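Local structure of beta-galactosidase (Marinomonas sp. ef1, 6Y2K) at residues A[3-8]-A[30-35]; A[352-357]-A[367-372]; A[467-472]-A[490-495]; A[472-477]-A[497-502]. The protein probably hydrolyses terminal beta-galactosyl residues from beta-galactosides such as lactose, as a cold-active, hexameric glycoside hydrolase of family GH42. All coordinates share one frame; numbering follows the deposited sequence.

From the N terminus, contact 1 comes first: it lays strand 29-34 against strand 2-6 and so closes the opening beta-alpha-beta unit of the barrel. Contact 2 follows in series, closing a short loop after strand 348-352. Because that strand neighbours strand 2-6 in the closed barrel, contacts 1 and 2 touch, with centres about 12 Å apart, and together they mark the seam where the barrel shuts. Contact 3 lies across the chain's centre, about 40 Å from contact 1 between centres, and pairs two strands of the trimerisation domain. Contact 4 crosses it: their segments alternate, share Ala472, and the loops leaving the two strands meet.

Contact 1: A[3-8]-A[30-35]; sequences LGVCYY and QYVRVG
The guanidinium of Arg33 lies over Cys6, whose SG sits against one face of it, 3.4 Å from NH2. Arg33 leaves the backbone with CG anti to N and then bends at chi3 (64°), which swings the planar group round to the sulfur. NH2 also comes to 3.0 Å from the Tyr8 OH at the guanidinium edge, the two side chains running alongside each other. Behind this, the residues share the backbone ladder of two parallel strands, 2-6 and 29-34, the first two of an eight-stranded TIM barrel, joined through helix 17-27. Val5 N donates to Tyr31 O (2.9 Å), Arg33 N to Val5 O (2.9 Å) and Tyr7 N to Arg33 O (2.9 Å), while Leu3 O takes both Gln30 N and Tyr31 N. On the helix side, Val32 CG1 packs 3.5 Å from Tyr7 CB, and Met24 covers both residues. Further out, NH2 forms a salt bridge with Glu36, which also binds the Tyr8 OH, and NH1 reaches Glu314 and Gln138 inside the barrel, near the strand ends where enzymes of this clan carry their active site. A leucine in place of Arg33 would lose every one of the guanidinium bonds and would probably leave the Glu36 and Glu314 carboxylates without the positive charge that Arg33 brings. Tyr7 points its OH the other way, to Asp20 of helix 17-27.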
# COMPACT_ATOMS: atom_id res chain seq x y z
N LEU A 3 -23.17 -39.31 -21.57
CA LEU A 3 -21.73 -39.11 -21.53
C LEU A 3 -21.03 -39.66 -22.77
O LEU A 3 -21.49 -40.63 -23.38
CB LEU A 3 -21.14 -39.76 -20.28
CG LEU A 3 -21.65 -39.24 -18.93
CD1 LEU A 3 -20.92 -39.96 -17.83
CD2 LEU A 3 -21.48 -37.73 -18.78
N GLY A 4 -19.91 -39.03 -23.11
CA GLY A 4 -19.11 -39.40 -24.27
C GLY A 4 -17.62 -39.29 -24.01
O GLY A 4 -17.20 -38.80 -22.96
N VAL A 5 -16.82 -39.74 -24.97
CA VAL A 5 -15.38 -39.52 -24.91
C VAL A 5 -14.77 -39.37 -26.30
O VAL A 5 -15.25 -39.97 -27.26
CB VAL A 5 -14.68 -40.63 -24.09
CG1 VAL A 5 -14.65 -41.95 -24.85
CG2 VAL A 5 -13.29 -40.21 -23.67
N CYS A 6 -13.72 -38.55 -26.40
CA CYS A 6 -12.91 -38.43 -27.61
C CYS A 6 -11.78 -39.45 -27.53
O CYS A 6 -11.07 -39.52 -26.52
CB CYS A 6 -12.34 -37.01 -27.72
SG CYS A 6 -13.62 -35.74 -27.76
N TYR A 7 -11.62 -40.24 -28.59
CA TYR A 7 -10.79 -41.46 -28.60
C TYR A 7 -9.92 -41.54 -29.85
O TYR A 7 -10.34 -41.11 -30.93
CB TYR A 7 -11.73 -42.67 -28.52
CG TYR A 7 -11.09 -44.04 -28.48
CD1 TYR A 7 -10.01 -44.31 -27.65
CD2 TYR A 7 -11.60 -45.09 -29.25
CE1 TYR A 7 -9.45 -45.59 -27.60
CE2 TYR A 7 -11.05 -46.36 -29.21
CZ TYR A 7 -9.98 -46.61 -28.39
OH TYR A 7 -9.44 -47.88 -28.36
N TYR A 8 -8.71 -42.08 -29.69
CA TYR A 8 -7.72 -42.21 -30.78
C TYR A 8 -7.21 -43.65 -30.87
O TYR A 8 -6.11 -43.95 -30.44
CB TYR A 8 -6.60 -41.17 -30.61
CG TYR A 8 -7.23 -39.79 -30.64
CD1 TYR A 8 -7.74 -39.21 -29.47
CD2 TYR A 8 -7.45 -39.14 -31.84
CE1 TYR A 8 -8.38 -37.99 -29.50
CE2 TYR A 8 -8.08 -37.91 -31.88
CZ TYR A 8 -8.55 -37.34 -30.70
OH TYR A 8 -9.18 -36.15 -30.72
N GLN A 30 -21.54 -43.46 -23.46
CA GLN A 30 -22.45 -43.95 -24.51
C GLN A 30 -22.05 -43.55 -25.94
O GLN A 30 -22.50 -44.21 -26.90
CB GLN A 30 -23.88 -43.49 -24.23
CG GLN A 30 -24.48 -44.08 -22.97
CD GLN A 30 -25.92 -43.64 -22.75
OE1 GLN A 30 -26.21 -42.82 -21.88
NE2 GLN A 30 -26.82 -44.17 -23.57
N TYR A 31 -21.27 -42.47 -26.09
CA TYR A 31 -20.82 -41.95 -27.38
C TYR A 31 -19.30 -41.84 -27.42
O TYR A 31 -18.67 -41.51 -26.42
CB TYR A 31 -21.41 -40.56 -27.66
CG TYR A 31 -22.85 -40.57 -28.08
CD1 TYR A 31 -23.85 -40.85 -27.16
CD2 TYR A 31 -23.22 -40.28 -29.39
CE1 TYR A 31 -25.18 -40.86 -27.53
CE2 TYR A 31 -24.55 -40.28 -29.78
CZ TYR A 31 -25.53 -40.58 -28.84
OH TYR A 31 -26.86 -40.58 -29.20
N VAL A 32 -18.72 -42.11 -28.59
CA VAL A 32 -17.27 -42.07 -28.77
C VAL A 32 -16.94 -41.38 -30.09
O VAL A 32 -17.46 -41.78 -31.14
CB VAL A 32 -16.66 -43.49 -28.78
CG1 VAL A 32 -15.14 -43.43 -28.90
CG2 VAL A 32 -17.07 -44.25 -27.52
N ARG A 33 -16.08 -40.36 -30.05
CA ARG A 33 -15.63 -39.69 -31.27
C ARG A 33 -14.29 -40.28 -31.74
O ARG A 33 -13.39 -40.50 -30.93
CB ARG A 33 -15.51 -38.18 -31.08
CG ARG A 33 -15.31 -37.42 -32.38
CD ARG A 33 -14.90 -35.97 -32.16
NE ARG A 33 -13.60 -35.87 -31.50
CZ ARG A 33 -13.03 -34.73 -31.11
NH1 ARG A 33 -13.63 -33.56 -31.32
NH2 ARG A 33 -11.85 -34.76 -30.50
N VAL A 34 -14.19 -40.56 -33.04
CA VAL A 34 -12.93 -40.99 -33.65
C VAL A 34 -12.72 -40.37 -35.04
O VAL A 34 -13.68 -39.95 -35.69
CB VAL A 34 -12.83 -42.54 -33.79
CG1 VAL A 34 -13.03 -43.22 -32.44
CG2 VAL A 34 -13.81 -43.07 -34.82
N GLY A 35 -11.46 -40.32 -35.48
CA GLY A 35 -11.11 -40.15 -36.90
C GLY A 35 -10.65 -38.80 -37.43
O GLY A 35 -10.06 -38.76 -38.53
O HOH W 1 -24.08 -41.69 -20.39
O HOH W 2 -9.40 -41.17 -33.64

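Contact 2: A[352-357]-A[367-372]; sequences FRWRQA and GLLRPD
The loop that follows the eighth strand of the TIM barrel doubles back on itself here, bringing 367-372 alongside 352-357. It begins with a cis peptide between Phe352 and Arg353, after which successive carbonyls face the returning chain: Arg353 O accepts from Leu368 N (3.0 Å) and Trp354 O from Leu369 N (2.9 Å). Gln356 N then donates almost straight (173°) to Leu369 O. Gly367 fits because a CB would collide with Arg353 O. Trp354, with CG anti to its backbone N, lays its indole alongside Leu369, whose CG stands over the face of the six-membered ring while CD1 approaches CZ2 to 3.6 Å. Arg355 is stretched out from CG to NE and grips Pro371 O side-on with NE (3.2 Å) and NH2 (2.8 Å), the oxygen lying in the guanidinium plane. Pro371 CG in turn packs 3.6 Å from the Gln356 CD, the two side chains running the same way. One water links the two segments, accepting from Gly367 N and probably donating to Gln356 OE1 and Leu369 O, and the Gln356 amide reaches Gln363. Leu510 of a second subunit packs on Pro371. On the barrel side, Trp354 hydrogen-bonds through NE1 to Asp20 and packs on Met24 and Ile27, all of helix 17-27, and on Val5 of strand 2-6; Leu369 reaches His23 of the same helix.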
# COMPACT_ATOMS: atom_id res chain seq x y z
N PHE A 352 -12.24 -35.39 -23.23
CA PHE A 352 -11.11 -35.47 -24.16
C PHE A 352 -9.79 -35.31 -23.42
O PHE A 352 -9.54 -34.29 -22.78
CB PHE A 352 -11.24 -34.41 -25.25
CG PHE A 352 -9.99 -34.20 -26.04
CD1 PHE A 352 -8.90 -33.54 -25.49
CD2 PHE A 352 -9.89 -34.66 -27.35
CE1 PHE A 352 -7.74 -33.35 -26.22
CE2 PHE A 352 -8.73 -34.47 -28.08
CZ PHE A 352 -7.66 -33.82 -27.51
N ARG A 353 -8.93 -36.32 -23.53
CA ARG A 353 -9.25 -37.52 -24.30
C ARG A 353 -9.46 -38.72 -23.39
O ARG A 353 -9.45 -38.59 -22.16
CB ARG A 353 -8.14 -37.81 -25.31
CG ARG A 353 -6.78 -37.29 -24.91
CD ARG A 353 -5.80 -37.33 -26.07
NE ARG A 353 -5.51 -38.70 -26.49
CZ ARG A 353 -4.74 -39.01 -27.53
NH1 ARG A 353 -4.16 -38.06 -28.24
NH2 ARG A 353 -4.53 -40.28 -27.84
N TRP A 354 -9.64 -39.89 -23.99
CA TRP A 354 -9.85 -41.12 -23.24
C TRP A 354 -8.60 -41.51 -22.47
O TRP A 354 -8.67 -41.87 -21.29
CB TRP A 354 -10.28 -42.25 -24.17
CG TRP A 354 -10.11 -43.62 -23.58
CD1 TRP A 354 -9.18 -44.56 -23.93
CD2 TRP A 354 -10.89 -44.20 -22.52
NE1 TRP A 354 -9.34 -45.68 -23.15
CE2 TRP A 354 -10.38 -45.49 -22.28
CE3 TRP A 354 -11.97 -43.75 -21.75
CZ2 TRP A 354 -10.91 -46.33 -21.31
CZ3 TRP A 354 -12.49 -44.59 -20.79
CH2 TRP A 354 -11.96 -45.87 -20.58
N ARG A 355 -7.45 -41.45 -23.14
CA ARG A 355 -6.18 -41.80 -22.52
C ARG A 355 -5.12 -40.78 -22.93
O ARG A 355 -4.94 -40.53 -24.12
CB ARG A 355 -5.78 -43.20 -22.97
CG ARG A 355 -4.50 -43.76 -22.36
CD ARG A 355 -4.27 -45.17 -22.85
NE ARG A 355 -2.94 -45.66 -22.48
CZ ARG A 355 -2.43 -46.83 -22.84
NH1 ARG A 355 -3.13 -47.69 -23.58
NH2 ARG A 355 -1.20 -47.15 -22.46
N GLN A 356 -4.43 -40.21 -21.94
CA GLN A 356 -3.38 -39.21 -22.17
C GLN A 356 -2.28 -39.80 -23.07
O GLN A 356 -1.77 -40.87 -22.77
CB GLN A 356 -2.80 -38.77 -20.83
CG GLN A 356 -1.65 -37.76 -20.90
CD GLN A 356 -1.13 -37.36 -19.53
OE1 GLN A 356 -1.79 -37.57 -18.49
NE2 GLN A 356 0.06 -36.76 -19.51
N ALA A 357 -1.94 -39.10 -24.15
CA ALA A 357 -0.96 -39.63 -25.11
C ALA A 357 0.46 -39.38 -24.59
O ALA A 357 0.71 -38.33 -24.01
CB ALA A 357 -1.14 -38.98 -26.47
N GLY A 367 -6.30 -37.09 -19.58
CA GLY A 367 -7.47 -37.80 -20.07
C GLY A 367 -8.17 -38.50 -18.93
O GLY A 367 -7.82 -38.29 -17.77
N LEU A 368 -9.16 -39.33 -19.25
CA LEU A 368 -9.80 -40.18 -18.24
C LEU A 368 -8.82 -41.20 -17.68
O LEU A 368 -8.93 -41.58 -16.53
CB LEU A 368 -11.03 -40.93 -18.78
CG LEU A 368 -12.22 -40.17 -19.39
CD1 LEU A 368 -13.51 -40.98 -19.22
CD2 LEU A 368 -12.41 -38.77 -18.83
N LEU A 369 -7.88 -41.65 -18.53
CA LEU A 369 -6.77 -42.50 -18.12
C LEU A 369 -5.43 -41.77 -18.24
O LEU A 369 -5.29 -40.87 -19.07
CB LEU A 369 -6.70 -43.75 -19.01
CG LEU A 369 -7.97 -44.58 -19.20
CD1 LEU A 369 -7.64 -45.84 -19.99
CD2 LEU A 369 -8.61 -44.93 -17.87
N ARG A 370 -4.46 -42.21 -17.45
CA ARG A 370 -3.07 -41.78 -17.56
C ARG A 370 -2.40 -42.47 -18.76
O ARG A 370 -2.97 -43.42 -19.31
CB ARG A 370 -2.29 -42.13 -16.29
CG ARG A 370 -2.88 -41.59 -15.00
CD ARG A 370 -1.88 -41.72 -13.87
NE ARG A 370 -1.34 -43.08 -13.69
CZ ARG A 370 -1.31 -43.78 -12.55
NH1 ARG A 370 -1.82 -43.32 -11.41
NH2 ARG A 370 -0.73 -44.98 -12.55
N PRO A 371 -1.19 -42.02 -19.15
CA PRO A 371 -0.53 -42.69 -20.28
C PRO A 371 -0.29 -44.21 -20.11
O PRO A 371 -0.20 -44.93 -21.10
CB PRO A 371 0.79 -41.93 -20.42
CG PRO A 371 0.51 -40.58 -19.85
CD PRO A 371 -0.42 -40.85 -18.69
N ASP A 372 -0.22 -44.68 -18.86
CA ASP A 372 -0.08 -46.11 -18.56
C ASP A 372 -1.41 -46.86 -18.46
O ASP A 372 -1.43 -47.99 -17.98
CB ASP A 372 0.76 -46.30 -17.28
CG ASP A 372 0.07 -45.79 -16.00
OD1 ASP A 372 -1.01 -45.15 -16.07
OD2 ASP A 372 0.61 -46.04 -14.91
O HOH W 3 -4.35 -38.48 -17.71

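Contact 3: A[467-472]-A[490-495]; sequences LLVLPA and VLLAGP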
# COMPACT_ATOMS: atom_id res chain seq x y z
N LEU A 467 -38.05 -10.64 -21.26
CA LEU A 467 -37.02 -9.61 -21.22
C LEU A 467 -35.98 -9.88 -22.31
O LEU A 467 -35.49 -11.00 -22.44
CB LEU A 467 -36.34 -9.61 -19.85
CG LEU A 467 -35.17 -8.66 -19.62
CD1 LEU A 467 -35.58 -7.20 -19.77
CD2 LEU A 467 -34.57 -8.92 -18.25
N LEU A 468 -35.64 -8.84 -23.07
CA LEU A 468 -34.72 -8.92 -24.19
C LEU A 468 -33.66 -7.84 -24.03
O LEU A 468 -34.00 -6.66 -23.93
CB LEU A 468 -35.47 -8.70 -25.51
CG LEU A 468 -34.66 -8.64 -26.81
CD1 LEU A 468 -33.84 -9.90 -27.01
CD2 LEU A 468 -35.58 -8.42 -28.00
N VAL A 469 -32.39 -8.24 -24.05
CA VAL A 469 -31.27 -7.33 -23.90
C VAL A 469 -30.38 -7.39 -25.15
O VAL A 469 -29.95 -8.48 -25.52
CB VAL A 469 -30.43 -7.66 -22.65
CG1 VAL A 469 -29.24 -6.70 -22.53
CG2 VAL A 469 -31.30 -7.60 -21.40
N LEU A 470 -30.15 -6.24 -25.78
CA LEU A 470 -29.21 -6.10 -26.90
C LEU A 470 -27.98 -5.34 -26.38
O LEU A 470 -28.02 -4.11 -26.28
CB LEU A 470 -29.83 -5.33 -28.08
CG LEU A 470 -31.23 -5.62 -28.65
CD1 LEU A 470 -31.31 -5.21 -30.13
CD2 LEU A 470 -31.75 -7.03 -28.46
N PRO A 471 -26.91 -6.06 -25.99
CA PRO A 471 -25.81 -5.35 -25.33
C PRO A 471 -25.20 -4.23 -26.16
O PRO A 471 -24.87 -3.18 -25.60
CB PRO A 471 -24.78 -6.45 -25.08
CG PRO A 471 -25.61 -7.67 -24.92
CD PRO A 471 -26.71 -7.51 -25.93
N ALA A 472 -25.04 -4.46 -27.46
CA ALA A 472 -24.43 -3.48 -28.39
C ALA A 472 -24.69 -3.90 -29.83
O ALA A 472 -23.80 -4.36 -30.54
CB ALA A 472 -22.95 -3.35 -28.12
N VAL A 490 -40.12 -6.78 -22.53
CA VAL A 490 -39.35 -5.63 -22.08
C VAL A 490 -38.00 -5.58 -22.81
O VAL A 490 -37.30 -6.57 -22.86
CB VAL A 490 -39.13 -5.68 -20.55
CG1 VAL A 490 -38.26 -4.51 -20.08
CG2 VAL A 490 -40.47 -5.68 -19.82
N LEU A 491 -37.67 -4.42 -23.38
CA LEU A 491 -36.43 -4.24 -24.15
C LEU A 491 -35.44 -3.33 -23.44
O LEU A 491 -35.80 -2.22 -23.03
CB LEU A 491 -36.74 -3.61 -25.52
CG LEU A 491 -35.55 -3.21 -26.40
CD1 LEU A 491 -34.76 -4.44 -26.84
CD2 LEU A 491 -36.00 -2.39 -27.60
N LEU A 492 -34.19 -3.80 -23.32
CA LEU A 492 -33.04 -2.95 -22.98
C LEU A 492 -32.03 -2.97 -24.14
O LEU A 492 -31.44 -4.01 -24.44
CB LEU A 492 -32.37 -3.44 -21.69
CG LEU A 492 -31.09 -2.69 -21.27
CD1 LEU A 492 -31.38 -1.21 -21.05
CD2 LEU A 492 -30.45 -3.30 -20.03
N ALA A 493 -31.86 -1.82 -24.78
CA ALA A 493 -30.83 -1.64 -25.79
C ALA A 493 -29.61 -0.98 -25.15
O ALA A 493 -29.73 0.04 -24.48
CB ALA A 493 -31.34 -0.78 -26.93
N GLY A 494 -28.45 -1.59 -25.34
CA GLY A 494 -27.22 -1.13 -24.70
C GLY A 494 -26.45 -0.16 -25.57
O GLY A 494 -26.85 0.14 -26.70
N PRO A 495 -25.32 0.36 -25.04
CA PRO A 495 -24.57 1.38 -25.77
C PRO A 495 -24.08 0.91 -27.15
O PRO A 495 -23.77 -0.28 -27.32
CB PRO A 495 -23.38 1.68 -24.86
CG PRO A 495 -23.82 1.24 -23.50
CD PRO A 495 -24.74 0.08 -23.71
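Leu467 crosses Val490 obliquely, its CD1 resting 3.8 Å from CG1 of the valine. Its CG is anti to the backbone N (chi1 176°), which carries the tip over toward the neighbouring strand and also leaves CD1 close to Val490 O. Val469 and Leu492 follow on the same face, two residues further along each strand. The other face holds Leu468, Leu470, Leu491 and Ala493; there Leu491 CD1 reaches across to lie 4.1 Å from Leu470 CG and touches the Leu468 side chain as well, so this one methyl spans two residues of the partner strand. The small Ala493 opposite Leu470 adds little to the contact. Underneath runs a regular parallel ladder: Leu468 N donates to Val490 O (2.8 Å), Leu492 N to Leu468 O (2.9 Å), Leu470 N to Leu492 O (2.9 Å) and Gly494 N to Leu470 O (2.7 Å). All four donors lie close to the C=O axis of their acceptors. Past the strands the chains remain close, and Gly494 is required by the fit, since a CB there would run into Pro471 O. Beyond it, Ala472 CB comes to 3.3 Å from Pro495 O. Strands 467-470 and 490-493, linked through helix 478-486, form a beta-alpha-beta unit of the trimerisation domain, consistent with the glutamine-amidotransferase-like fold of its clan. Strand 412-415 pairs with 467-470 on the far side and strand 576-579 with 490-493, while helices 435-448 and 585-598 cover the Leu467, Val469, Val490 and Leu492 face.

Contact 4: A[472-477]-A[497-502]; sequences AQAHIT and TGSKTE
Two loops leaving the C-terminal ends of adjacent parallel strands meet here: 472-477, which leads into helix 478-486 with Thr477 as its N-cap, and 497-502. The first turns sharply through an inverse gamma turn centred on Gln473. Gln473 N donates to Thr497 OG1 (3.1 Å), a hydroxyl that also reaches Gly494 O, and Gln473 O takes Gly498 N (2.9 Å). Lys500 N bonds to Ala474 O from above the carbonyl plane. Ile476 sends CD1 over to Thr497, 3.7 Å from its CG2, and lies equally near Gly498 CA; the positive phi of Gly498 itself favours glycine. At the other end His475, its CG anti to the backbone N, presents the ring edge to Lys500 O, which ND1 meets in plane on a lone pair at 3.0 Å. Glu502 lies across one ring face, its CB 4.1 Å from the ring centroid, while Thr477 N lies over the opposite face. An alanine in place of His475 would remove the ND1 bond and the surface under Glu502, and would probably loosen the 500-502 chain against the first loop. The Glu502 carboxylate turns away to Lys167, and Lys500 NZ bonds to Gln363 of a third subunit. Lys500 O carries a second bond besides that from ND1: a water donates to it at 2.8 Å and accepts from Ile476 N at 3.0 Å.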
# COMPACT_ATOMS: atom_id res chain seq x y z
N ALA A 472 -25.04 -4.46 -27.46
CA ALA A 472 -24.43 -3.48 -28.39
C ALA A 472 -24.69 -3.90 -29.83
O ALA A 472 -23.80 -4.36 -30.54
CB ALA A 472 -22.95 -3.35 -28.12
N GLN A 473 -25.95 -3.77 -30.25
CA GLN A 473 -26.38 -4.24 -31.57
C GLN A 473 -26.05 -3.15 -32.58
O GLN A 473 -26.90 -2.36 -32.97
CB GLN A 473 -27.87 -4.59 -31.54
CG GLN A 473 -28.40 -5.32 -32.77
CD GLN A 473 -27.75 -6.68 -33.03
OE1 GLN A 473 -27.31 -7.34 -32.09
NE2 GLN A 473 -27.67 -7.10 -34.28
N ALA A 474 -24.78 -3.11 -32.99
CA ALA A 474 -24.18 -1.97 -33.72
C ALA A 474 -24.98 -1.58 -34.96
O ALA A 474 -25.36 -0.42 -35.11
CB ALA A 474 -22.73 -2.27 -34.07
N HIS A 475 -25.24 -2.55 -35.82
CA HIS A 475 -26.16 -2.38 -36.95
C HIS A 475 -27.46 -3.12 -36.70
O HIS A 475 -27.45 -4.30 -36.35
CB HIS A 475 -25.52 -2.87 -38.25
CG HIS A 475 -26.46 -2.81 -39.43
ND1 HIS A 475 -26.99 -1.63 -39.89
CD2 HIS A 475 -26.97 -3.79 -40.21
CE1 HIS A 475 -27.78 -1.88 -40.92
NE2 HIS A 475 -27.80 -3.18 -41.13
N ILE A 476 -28.57 -2.41 -36.89
CA ILE A 476 -29.92 -2.96 -36.79
C ILE A 476 -30.45 -3.05 -38.22
O ILE A 476 -30.60 -2.03 -38.89
CB ILE A 476 -30.87 -2.04 -35.98
CG1 ILE A 476 -30.36 -1.87 -34.54
CG2 ILE A 476 -32.30 -2.58 -35.99
CD1 ILE A 476 -31.08 -0.79 -33.76
N THR A 477 -30.73 -4.27 -38.68
CA THR A 477 -31.34 -4.47 -40.00
C THR A 477 -32.78 -3.93 -39.98
O THR A 477 -33.39 -3.86 -38.91
CB THR A 477 -31.39 -5.95 -40.42
OG1 THR A 477 -32.13 -6.71 -39.45
CG2 THR A 477 -30.00 -6.53 -40.55
N THR A 497 -25.83 0.51 -29.75
CA THR A 497 -26.93 -0.07 -30.53
C THR A 497 -27.43 0.93 -31.58
O THR A 497 -27.68 2.11 -31.27
CB THR A 497 -28.09 -0.53 -29.63
OG1 THR A 497 -27.67 -1.62 -28.79
CG2 THR A 497 -29.31 -0.96 -30.47
N GLY A 498 -27.56 0.46 -32.82
CA GLY A 498 -27.98 1.31 -33.93
C GLY A 498 -27.02 2.45 -34.28
O GLY A 498 -27.46 3.49 -34.78
N SER A 499 -25.73 2.25 -34.02
CA SER A 499 -24.71 3.27 -34.28
C SER A 499 -24.02 3.16 -35.65
O SER A 499 -23.27 4.05 -36.03
CB SER A 499 -23.66 3.26 -33.16
OG SER A 499 -22.95 2.03 -33.12
N LYS A 500 -24.26 2.06 -36.37
CA LYS A 500 -23.64 1.84 -37.68
C LYS A 500 -24.64 1.34 -38.72
O LYS A 500 -25.54 0.55 -38.41
CB LYS A 500 -22.49 0.82 -37.60
CG LYS A 500 -21.36 1.16 -36.63
CD LYS A 500 -20.55 2.36 -37.08
CE LYS A 500 -19.52 2.77 -36.03
NZ LYS A 500 -18.89 4.08 -36.35
N THR A 501 -24.43 1.77 -39.97
CA THR A 501 -25.12 1.20 -41.12
C THR A 501 -24.49 -0.16 -41.48
O THR A 501 -23.50 -0.59 -40.88
CB THR A 501 -25.01 2.14 -42.35
OG1 THR A 501 -23.64 2.29 -42.70
CG2 THR A 501 -25.64 3.53 -42.06
N GLU A 502 -25.08 -0.84 -42.47
CA GLU A 502 -24.55 -2.13 -42.95
C GLU A 502 -23.12 -2.02 -43.50
O GLU A 502 -22.34 -2.97 -43.38
CB GLU A 502 -25.47 -2.73 -44.03
CG GLU A 502 -25.39 -4.26 -44.18
CD GLU A 502 -24.19 -4.79 -44.97
OE1 GLU A 502 -23.65 -4.09 -45.85
OE2 GLU A 502 -23.79 -5.95 -44.72
O HOH W 4 -28.21 0.47 -37.42